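Local atomic coordinates of N-terminal acetyltransferase B complex subunit MDM20 (Candida albicans, PDB entry 5K04), a protein that probably serves as the non-catalytic auxiliary subunit of the NatB N-terminal acetyltransferase complex, which acetylates protein N-termini. Residues A[616-625]-A[672-683]. Numbering follows the deposited sequence.
Sequences LYFNLLKITK and FIKIVKLLAKRH
L620 and L679 interlock where helices 608-625 and 661-682 run side by side in the C-terminal part of the all-helical chain, a buried contact, apolar at its centre, with a polar group of T624, K625, R682 and H683 at its C-terminal end. The short segments are nearly parallel, at 10°, with axes 10.6 Å apart, so side chains meet over several turns. L620 is a knob in the hole formed by F672, I675, V676 and L679: CG anti to the backbone N (chi1 175°) carries the isobutyl end across to the other helix, putting CD2 3.7 Å from V676 CG2. L679 returns the fit among L620, L621, T624 and K625, its CD1 lying 3.8 Å from L620 CG. Branched leucines suit such sockets because their two methyls can touch different walls. This reciprocal knobs-into-holes packing joins helices separated in sequence by helix 630-643 among others, in keeping with an alpha-helical, TPR-related family. At the N-terminal end Y617 and F672 make a T-shaped pair, centroids 5.0 Å apart and planes at 77°; aromatics suit this place, the flat tyrosine face taking the phenylalanine edge with CD2 over its centre. I675 CD1 lies 3.4 Å from Y617 OH, and V580 of helix 571-584 also touches Y617. T624 OG1 lies against L679 CD1 while donating to L620 O (2.8 Å), so threonine's hydroxyl is satisfied within its own helix; T624 OG1 and T624 N reach that oxygen from opposite faces of the carbonyl plane. H683 lays one ring face over T624 O, and its buried ND1 has no polar partner. K625's long chain carries NZ past H683 CE1 (3.4 Å) to the carbonyls of V584 and E586. K625 NZ also lies 3.6 Å from R682 NH2, a repulsion probably offset by these carbonyls and the D587 carboxylate, which pairs with R682.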
loop_
_atom_site.group_PDB
_atom_site.type_symbol
_atom_site.label_atom_id
_atom_site.label_comp_id
_atom_site.label_asym_id
_atom_site.label_seq_id
_atom_site.Cartn_x
_atom_site.Cartn_y
_atom_site.Cartn_z
ATOM N N LEU A 616 -26.245 -20.998 4.498
ATOM C CA LEU A 616 -26.303 -21.542 5.852
ATOM C C LEU A 616 -26.145 -20.434 6.886
ATOM O O LEU A 616 -26.960 -20.314 7.806
ATOM C CB LEU A 616 -25.228 -22.618 6.041
ATOM C CG LEU A 616 -25.384 -23.931 5.239
ATOM C CD1 LEU A 616 -24.300 -24.945 5.595
ATOM C CD2 LEU A 616 -26.771 -24.546 5.408
ATOM N N TYR A 617 -25.122 -19.582 6.721
ATOM C CA TYR A 617 -24.931 -18.466 7.644
ATOM C C TYR A 617 -26.177 -17.588 7.706
ATOM O O TYR A 617 -26.693 -17.297 8.790
ATOM C CB TYR A 617 -23.719 -17.634 7.243
ATOM C CG TYR A 617 -22.409 -18.009 7.926
ATOM C CD1 TYR A 617 -22.264 -17.943 9.314
ATOM C CD2 TYR A 617 -21.296 -18.371 7.175
ATOM C CE1 TYR A 617 -21.045 -18.251 9.934
ATOM C CE2 TYR A 617 -20.080 -18.677 7.778
ATOM C CZ TYR A 617 -19.958 -18.626 9.155
ATOM O OH TYR A 617 -18.754 -18.957 9.733
ATOM N N PHE A 618 -26.701 -17.200 6.546
ATOM C CA PHE A 618 -27.844 -16.294 6.516
ATOM C C PHE A 618 -29.030 -16.880 7.276
ATOM O O PHE A 618 -29.659 -16.196 8.092
ATOM C CB PHE A 618 -28.223 -15.976 5.062
ATOM C CG PHE A 618 -29.456 -15.111 4.930
ATOM C CD1 PHE A 618 -29.375 -13.729 5.068
ATOM C CD2 PHE A 618 -30.697 -15.681 4.696
ATOM C CE1 PHE A 618 -30.505 -12.923 4.955
ATOM C CE2 PHE A 618 -31.836 -14.890 4.583
ATOM C CZ PHE A 618 -31.735 -13.498 4.712
ATOM N N ASN A 619 -29.350 -18.151 7.018
ATOM C CA ASN A 619 -30.455 -18.794 7.720
ATOM C C ASN A 619 -30.188 -18.867 9.214
ATOM O O ASN A 619 -31.115 -18.735 10.029
ATOM C CB ASN A 619 -30.690 -20.195 7.146
ATOM C CG ASN A 619 -31.279 -20.155 5.745
ATOM O OD1 ASN A 619 -31.055 -19.208 4.994
ATOM N ND2 ASN A 619 -32.069 -21.164 5.408
ATOM N N LEU A 620 -28.922 -19.086 9.589
ATOM C CA LEU A 620 -28.565 -19.226 10.995
ATOM C C LEU A 620 -28.760 -17.914 11.737
ATOM O O LEU A 620 -29.290 -17.894 12.855
ATOM C CB LEU A 620 -27.116 -19.701 11.112
ATOM C CG LEU A 620 -26.532 -19.781 12.527
ATOM C CD1 LEU A 620 -27.332 -20.767 13.387
ATOM C CD2 LEU A 620 -25.047 -20.146 12.497
ATOM N N LEU A 621 -28.350 -16.805 11.118
ATOM C CA LEU A 621 -28.417 -15.507 11.772
ATOM C C LEU A 621 -29.846 -14.988 11.825
ATOM O O LEU A 621 -30.252 -14.390 12.824
ATOM C CB LEU A 621 -27.501 -14.528 11.040
ATOM C CG LEU A 621 -26.042 -15.002 10.979
ATOM C CD1 LEU A 621 -25.245 -14.197 9.968
ATOM C CD2 LEU A 621 -25.392 -14.910 12.352
ATOM N N LYS A 622 -30.621 -15.224 10.757
ATOM C CA LYS A 622 -32.017 -14.792 10.718
ATOM C C LYS A 622 -32.832 -15.458 11.823
ATOM O O LYS A 622 -33.664 -14.817 12.476
ATOM C CB LYS A 622 -32.616 -15.095 9.337
ATOM C CG LYS A 622 -32.878 -13.853 8.481
ATOM C CD LYS A 622 -33.866 -14.127 7.357
ATOM C CE LYS A 622 -35.192 -13.409 7.538
ATOM N NZ LYS A 622 -35.207 -12.037 6.962
ATOM N N ILE A 623 -32.573 -16.744 12.060
ATOM C CA ILE A 623 -33.302 -17.528 13.048
ATOM C C ILE A 623 -32.911 -17.147 14.471
ATOM O O ILE A 623 -33.741 -17.202 15.383
ATOM C CB ILE A 623 -33.028 -19.009 12.754
ATOM C CG1 ILE A 623 -33.962 -19.535 11.677
ATOM C CG2 ILE A 623 -33.075 -19.844 13.975
ATOM C CD1 ILE A 623 -33.406 -20.786 11.074
ATOM N N THR A 624 -31.660 -16.749 14.686
ATOM C CA THR A 624 -31.173 -16.414 16.021
ATOM C C THR A 624 -31.203 -14.923 16.343
ATOM O O THR A 624 -31.315 -14.567 17.517
ATOM C CB THR A 624 -29.740 -16.916 16.192
ATOM O OG1 THR A 624 -28.920 -16.376 15.145
ATOM C CG2 THR A 624 -29.716 -18.444 16.132
ATOM N N LYS A 625 -31.130 -14.043 15.343
ATOM C CA LYS A 625 -30.912 -12.623 15.596
ATOM C C LYS A 625 -32.052 -11.744 15.090
ATOM O O LYS A 625 -31.931 -10.513 15.121
ATOM C CB LYS A 625 -29.585 -12.172 14.963
ATOM C CG LYS A 625 -28.370 -13.019 15.351
ATOM C CD LYS A 625 -28.043 -12.855 16.824
ATOM C CE LYS A 625 -27.844 -11.391 17.172
ATOM N NZ LYS A 625 -27.421 -11.215 18.576
ATOM N N PHE A 672 -17.761 -21.932 11.135
ATOM C CA PHE A 672 -19.218 -21.919 11.104
ATOM C C PHE A 672 -19.804 -22.738 12.252
ATOM O O PHE A 672 -20.814 -22.351 12.850
ATOM C CB PHE A 672 -19.712 -22.436 9.754
ATOM C CG PHE A 672 -21.197 -22.699 9.708
ATOM C CD1 PHE A 672 -21.718 -23.943 10.081
ATOM C CD2 PHE A 672 -22.075 -21.711 9.285
ATOM C CE1 PHE A 672 -23.080 -24.188 10.034
ATOM C CE2 PHE A 672 -23.446 -21.949 9.240
ATOM C CZ PHE A 672 -23.947 -23.189 9.619
ATOM N N ILE A 673 -19.189 -23.878 12.570
ATOM C CA ILE A 673 -19.700 -24.712 13.655
ATOM C C ILE A 673 -19.448 -24.050 15.001
ATOM O O ILE A 673 -20.280 -24.130 15.911
ATOM C CB ILE A 673 -19.072 -26.111 13.582
ATOM C CG1 ILE A 673 -19.505 -26.800 12.297
ATOM C CG2 ILE A 673 -19.481 -26.949 14.787
ATOM C CD1 ILE A 673 -18.678 -28.000 11.987
ATOM N N LYS A 674 -18.296 -23.386 15.150
ATOM C CA LYS A 674 -18.050 -22.633 16.375
ATOM C C LYS A 674 -19.119 -21.563 16.577
ATOM O O LYS A 674 -19.578 -21.336 17.701
ATOM C CB LYS A 674 -16.657 -21.992 16.340
ATOM C CG LYS A 674 -15.481 -22.955 16.270
ATOM C CD LYS A 674 -15.379 -23.819 17.504
ATOM C CE LYS A 674 -14.123 -24.668 17.457
ATOM N NZ LYS A 674 -13.990 -25.509 18.685
ATOM N N ILE A 675 -19.523 -20.897 15.491
ATOM C CA ILE A 675 -20.542 -19.855 15.571
ATOM C C ILE A 675 -21.918 -20.462 15.860
ATOM O O ILE A 675 -22.711 -19.903 16.632
ATOM C CB ILE A 675 -20.515 -19.027 14.271
ATOM C CG1 ILE A 675 -19.200 -18.245 14.188
ATOM C CG2 ILE A 675 -21.711 -18.077 14.152
ATOM C CD1 ILE A 675 -18.977 -17.579 12.844
ATOM N N VAL A 676 -22.215 -21.627 15.273
ATOM C CA VAL A 676 -23.427 -22.360 15.642
ATOM C C VAL A 676 -23.478 -22.575 17.153
ATOM O O VAL A 676 -24.510 -22.356 17.801
ATOM C CB VAL A 676 -23.501 -23.700 14.883
ATOM C CG1 VAL A 676 -24.520 -24.630 15.532
ATOM C CG2 VAL A 676 -23.844 -23.480 13.409
ATOM N N LYS A 677 -22.351 -23.001 17.738
ATOM C CA LYS A 677 -22.324 -23.274 19.172
ATOM C C LYS A 677 -22.449 -21.993 19.980
ATOM O O LYS A 677 -23.130 -21.969 21.011
ATOM C CB LYS A 677 -21.046 -24.032 19.540
ATOM C CG LYS A 677 -21.021 -25.426 18.928
ATOM C CD LYS A 677 -19.747 -26.200 19.226
ATOM C CE LYS A 677 -19.877 -27.614 18.690
ATOM N NZ LYS A 677 -18.666 -28.434 18.963
ATOM N N LEU A 678 -21.812 -20.913 19.523
ATOM C CA LEU A 678 -21.928 -19.640 20.226
ATOM C C LEU A 678 -23.381 -19.174 20.264
ATOM O O LEU A 678 -23.904 -18.800 21.324
ATOM C CB LEU A 678 -21.017 -18.609 19.558
ATOM C CG LEU A 678 -20.796 -17.225 20.173
ATOM C CD1 LEU A 678 -19.541 -16.617 19.619
ATOM C CD2 LEU A 678 -21.953 -16.320 19.857
ATOM N N LEU A 679 -24.055 -19.211 19.112
ATOM C CA LEU A 679 -25.444 -18.769 19.048
ATOM C C LEU A 679 -26.369 -19.700 19.825
ATOM O O LEU A 679 -27.344 -19.240 20.432
ATOM C CB LEU A 679 -25.881 -18.659 17.593
ATOM C CG LEU A 679 -25.204 -17.492 16.865
ATOM C CD1 LEU A 679 -25.439 -17.562 15.374
ATOM C CD2 LEU A 679 -25.715 -16.164 17.428
ATOM N N ALA A 680 -26.087 -21.006 19.819
ATOM C CA ALA A 680 -26.892 -21.931 20.611
ATOM C C ALA A 680 -26.882 -21.554 22.090
ATOM O O ALA A 680 -27.900 -21.693 22.779
ATOM C CB ALA A 680 -26.386 -23.354 20.425
ATOM N N LYS A 681 -25.742 -21.072 22.592
ATOM C CA LYS A 681 -25.668 -20.568 23.960
ATOM C C LYS A 681 -26.461 -19.273 24.115
ATOM O O LYS A 681 -27.381 -19.187 24.933
ATOM C CB LYS A 681 -24.206 -20.335 24.349
ATOM C CG LYS A 681 -23.295 -21.554 24.280
ATOM C CD LYS A 681 -21.839 -21.129 24.479
ATOM C CE LYS A 681 -20.848 -22.228 24.104
ATOM N NZ LYS A 681 -19.452 -21.695 23.981
ATOM N N ARG A 682 -26.103 -18.246 23.330
ATOM C CA ARG A 682 -26.713 -16.923 23.471
ATOM C C ARG A 682 -28.205 -16.934 23.166
ATOM O O ARG A 682 -28.944 -16.099 23.700
ATOM C CB ARG A 682 -26.017 -15.913 22.555
ATOM C CG ARG A 682 -24.751 -15.299 23.108
ATOM C CD ARG A 682 -24.061 -14.430 22.044
ATOM N NE ARG A 682 -24.853 -13.268 21.612
ATOM C CZ ARG A 682 -24.502 -12.003 21.838
ATOM N NH1 ARG A 682 -23.370 -11.749 22.490
ATOM N NH2 ARG A 682 -25.271 -10.999 21.416
ATOM N N HIS A 683 -28.669 -17.849 22.314
ATOM C CA HIS A 683 -30.072 -17.885 21.887
ATOM C C HIS A 683 -30.585 -19.322 21.888
ATOM O O HIS A 683 -30.832 -19.920 20.834
ATOM C CB HIS A 683 -30.232 -17.223 20.516
ATOM C CG HIS A 683 -29.702 -15.820 20.464
ATOM N ND1 HIS A 683 -28.472 -15.508 19.928
ATOM C CD2 HIS A 683 -30.221 -14.651 20.910
ATOM C CE1 HIS A 683 -28.263 -14.207 20.031
ATOM N NE2 HIS A 683 -29.309 -13.663 20.623
#